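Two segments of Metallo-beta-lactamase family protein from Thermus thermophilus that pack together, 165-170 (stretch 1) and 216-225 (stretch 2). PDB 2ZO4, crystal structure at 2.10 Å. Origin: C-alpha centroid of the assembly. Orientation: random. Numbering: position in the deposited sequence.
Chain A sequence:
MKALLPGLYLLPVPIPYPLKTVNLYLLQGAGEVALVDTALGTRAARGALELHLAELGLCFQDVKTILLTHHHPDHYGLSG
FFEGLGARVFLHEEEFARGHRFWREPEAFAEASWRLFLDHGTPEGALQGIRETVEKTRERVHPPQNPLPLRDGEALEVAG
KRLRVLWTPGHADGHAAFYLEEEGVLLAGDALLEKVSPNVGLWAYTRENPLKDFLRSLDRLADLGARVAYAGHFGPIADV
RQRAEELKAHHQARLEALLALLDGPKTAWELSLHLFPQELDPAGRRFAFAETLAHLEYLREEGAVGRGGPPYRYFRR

Stretch 1, residues 165-170: VLWTPG
Stretch 2 216-225: RSLDRLADLG

Residues 165-170 comprise the end of a β-strand (165-167) and the loop that follows it, and they pack against the helical residues 216-222 and the turn beyond them. The axes of strand and helix run in roughly opposite senses, with 146° between their N-to-C directions and a closest approach of 10.2 Å. The backbones come nearest where the strand has already given way to loop, with Thr168 CA 5.0 Å from Ser217 CA. The contact buries 357 Å² in total, most of it on Leu166, Arg220 and Ser217.

Leu166 is extended (phi/psi -115/105) and directs its CA-to-CB bond toward the helix, whereas the preceding Val165 (-79/119, chi1 t) points away, consistent with the alternation of side chains along a strand. In its m,t rotamer, Leu166 places CD1 3.7 Å from Leu224 CD2 and 4.2 Å from Leu221 CD2, forming a small apolar cluster. The CA-to-CB bond of Leu221, also m,t, runs sideways to stretch 1, but the end of its side chain comes nearer; Leu221 CD2 additionally lies 3.9 Å from Thr168 CG2. Leu224 reaches the cluster with chi1 t and chi2 p. One turn of helix separates Ser217 from Leu221, and their positions let a single helical face serve both the polar and the apolar parts of the contact.

Arg220, partly exposed, has its CA-to-CB bond toward stretch 1. Its chi angles of -160°, -109°, -176° and 93° carry the guanidinium alongside Leu166, whose CD2 lies over one face of the group, 3.6 Å from Arg220 NH2. A flat, delocalised cation can accept such an aliphatic neighbour on its face while its edge remains available to polar groups. Trp167 O occupies that edge, near the guanidinium plane and 3.0 Å from Arg220 NH1, but the angle is too poor for a hydrogen bond; both terminal nitrogens are hydrogen-bonded elsewhere in the structure. Trp167 (-66/118, chi1 t, chi2 39°) contributes chiefly through its backbone, since the end of its side chain leads away from the helix.

Ser217 supplies the short polar link. Its small side chain, with chi1 m, points toward the loop and allows close backbone approach: Ser217 OG lies 2.7 Å from Pro169 O, within hydrogen-bonding distance, and 3.2 Å from Thr168 C. Ser217 OG is also 3.4 Å from Pro169 CD, so the proline ring, puckered C-gamma endo, also packs against the serine. Thr168 (-131/72, chi1 36°, p) turns its methyl to Leu221, while Thr168 OG1 lies 3.3 Å from Leu166 O within its own stretch. Pro169 continues at -67/158, and Gly170 at 137/-72 adopts angles that would jam a CB against the preceding carbonyl oxygen.

Along the helix, Arg220 N donates a hydrogen bond to Arg216 O at 3.0 Å and Leu221 N to Ser217 O at 2.9 Å, which fixes the backbone positions from which these side chains depart. Gly225, with phi/psi 88/20, leaves the helical conformation just after Leu224.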

# COMPACT_ATOMS: atom_id res chain seq x y z
N VAL A 165 10.87 11.46 -3.59
CA VAL A 165 10.09 10.68 -2.63
C VAL A 165 8.88 11.48 -2.14
O VAL A 165 9.03 12.56 -1.56
CB VAL A 165 10.95 10.19 -1.44
CG1 VAL A 165 10.11 9.35 -0.45
CG2 VAL A 165 12.13 9.37 -1.94
N LEU A 166 7.69 10.95 -2.40
CA LEU A 166 6.46 11.60 -1.96
C LEU A 166 5.75 10.74 -0.93
O LEU A 166 5.16 9.71 -1.27
CB LEU A 166 5.52 11.87 -3.13
CG LEU A 166 6.04 12.55 -4.40
CD1 LEU A 166 4.92 12.58 -5.43
CD2 LEU A 166 6.55 13.97 -4.12
N TRP A 167 5.83 11.15 0.33
CA TRP A 167 5.12 10.49 1.41
C TRP A 167 3.63 10.67 1.19
O TRP A 167 3.13 11.80 1.14
CB TRP A 167 5.55 11.05 2.77
CG TRP A 167 4.89 10.42 3.97
CD1 TRP A 167 4.59 9.10 4.15
CD2 TRP A 167 4.48 11.09 5.17
NE1 TRP A 167 4.00 8.90 5.38
CE2 TRP A 167 3.93 10.11 6.03
CE3 TRP A 167 4.52 12.42 5.60
CZ2 TRP A 167 3.42 10.42 7.29
CZ3 TRP A 167 4.01 12.73 6.86
CH2 TRP A 167 3.47 11.73 7.69
N THR A 168 2.95 9.55 1.02
CA THR A 168 1.52 9.53 0.72
C THR A 168 0.80 8.54 1.65
O THR A 168 0.38 7.46 1.22
CB THR A 168 1.26 9.17 -0.76
OG1 THR A 168 2.24 8.21 -1.20
CG2 THR A 168 1.36 10.42 -1.65
N PRO A 169 0.66 8.92 2.94
CA PRO A 169 0.03 8.04 3.93
C PRO A 169 -1.46 7.84 3.67
O PRO A 169 -2.08 8.67 2.99
CB PRO A 169 0.24 8.81 5.25
CG PRO A 169 0.33 10.24 4.83
CD PRO A 169 1.07 10.20 3.53
N GLY A 170 -2.02 6.75 4.19
CA GLY A 170 -3.43 6.42 3.99
C GLY A 170 -3.60 4.95 3.70
O GLY A 170 -4.09 4.19 4.55
N ARG A 216 -5.95 13.45 2.03
CA ARG A 216 -4.94 14.51 1.89
C ARG A 216 -3.86 14.11 0.87
O ARG A 216 -3.34 14.96 0.15
CB ARG A 216 -4.33 14.86 3.24
CG ARG A 216 -3.32 16.00 3.21
CD ARG A 216 -3.63 17.05 4.27
NE ARG A 216 -4.49 18.11 3.75
CZ ARG A 216 -4.05 19.29 3.30
NH1 ARG A 216 -2.76 19.57 3.29
NH2 ARG A 216 -4.92 20.19 2.85
N SER A 217 -3.54 12.82 0.82
CA SER A 217 -2.57 12.29 -0.14
C SER A 217 -3.08 12.41 -1.57
O SER A 217 -2.33 12.77 -2.47
CB SER A 217 -2.20 10.84 0.20
OG SER A 217 -1.52 10.78 1.44
N LEU A 218 -4.36 12.10 -1.77
CA LEU A 218 -5.03 12.28 -3.06
C LEU A 218 -4.99 13.74 -3.52
O LEU A 218 -4.76 14.00 -4.70
CB LEU A 218 -6.48 11.80 -3.00
CG LEU A 218 -6.81 10.34 -2.68
CD1 LEU A 218 -8.32 10.17 -2.56
CD2 LEU A 218 -6.23 9.37 -3.72
N ASP A 219 -5.22 14.66 -2.59
CA ASP A 219 -5.10 16.10 -2.86
C ASP A 219 -3.70 16.46 -3.34
O ASP A 219 -3.55 17.17 -4.33
CB ASP A 219 -5.42 16.92 -1.60
CG ASP A 219 -6.91 17.15 -1.39
OD1 ASP A 219 -7.62 17.47 -2.37
OD2 ASP A 219 -7.36 17.04 -0.23
N ARG A 220 -2.69 15.95 -2.63
CA ARG A 220 -1.28 16.19 -2.95
C ARG A 220 -0.96 15.69 -4.36
O ARG A 220 -0.36 16.42 -5.15
CB ARG A 220 -0.38 15.50 -1.91
CG ARG A 220 1.05 16.02 -1.83
CD ARG A 220 2.07 15.02 -2.39
NE ARG A 220 3.44 15.49 -2.22
CZ ARG A 220 4.24 15.20 -1.19
NH1 ARG A 220 3.81 14.42 -0.20
NH2 ARG A 220 5.47 15.69 -1.15
N LEU A 221 -1.38 14.47 -4.68
CA LEU A 221 -1.18 13.89 -6.01
C LEU A 221 -1.98 14.62 -7.10
O LEU A 221 -1.50 14.73 -8.23
CB LEU A 221 -1.53 12.40 -6.02
CG LEU A 221 -0.71 11.47 -5.11
CD1 LEU A 221 -1.17 10.02 -5.26
CD2 LEU A 221 0.80 11.60 -5.37
N ALA A 222 -3.17 15.10 -6.76
CA ALA A 222 -4.01 15.83 -7.71
C ALA A 222 -3.34 17.11 -8.21
O ALA A 222 -3.45 17.45 -9.39
CB ALA A 222 -5.36 16.15 -7.09
N ASP A 223 -2.64 17.81 -7.31
CA ASP A 223 -1.98 19.08 -7.62
C ASP A 223 -0.54 18.91 -8.10
O ASP A 223 0.13 19.90 -8.42
CB ASP A 223 -2.01 20.00 -6.39
CG ASP A 223 -3.42 20.29 -5.91
OD1 ASP A 223 -4.29 20.64 -6.74
OD2 ASP A 223 -3.67 20.18 -4.68
N LEU A 224 -0.07 17.67 -8.16
CA LEU A 224 1.32 17.38 -8.49
C LEU A 224 1.72 17.85 -9.89
O LEU A 224 2.83 18.35 -10.09
CB LEU A 224 1.61 15.87 -8.34
CG LEU A 224 3.06 15.39 -8.35
CD1 LEU A 224 3.89 15.97 -7.19
CD2 LEU A 224 3.09 13.87 -8.32
N GLY A 225 0.82 17.69 -10.86
CA GLY A 225 1.11 18.03 -12.25
C GLY A 225 1.74 16.88 -13.02
O GLY A 225 2.37 17.09 -14.05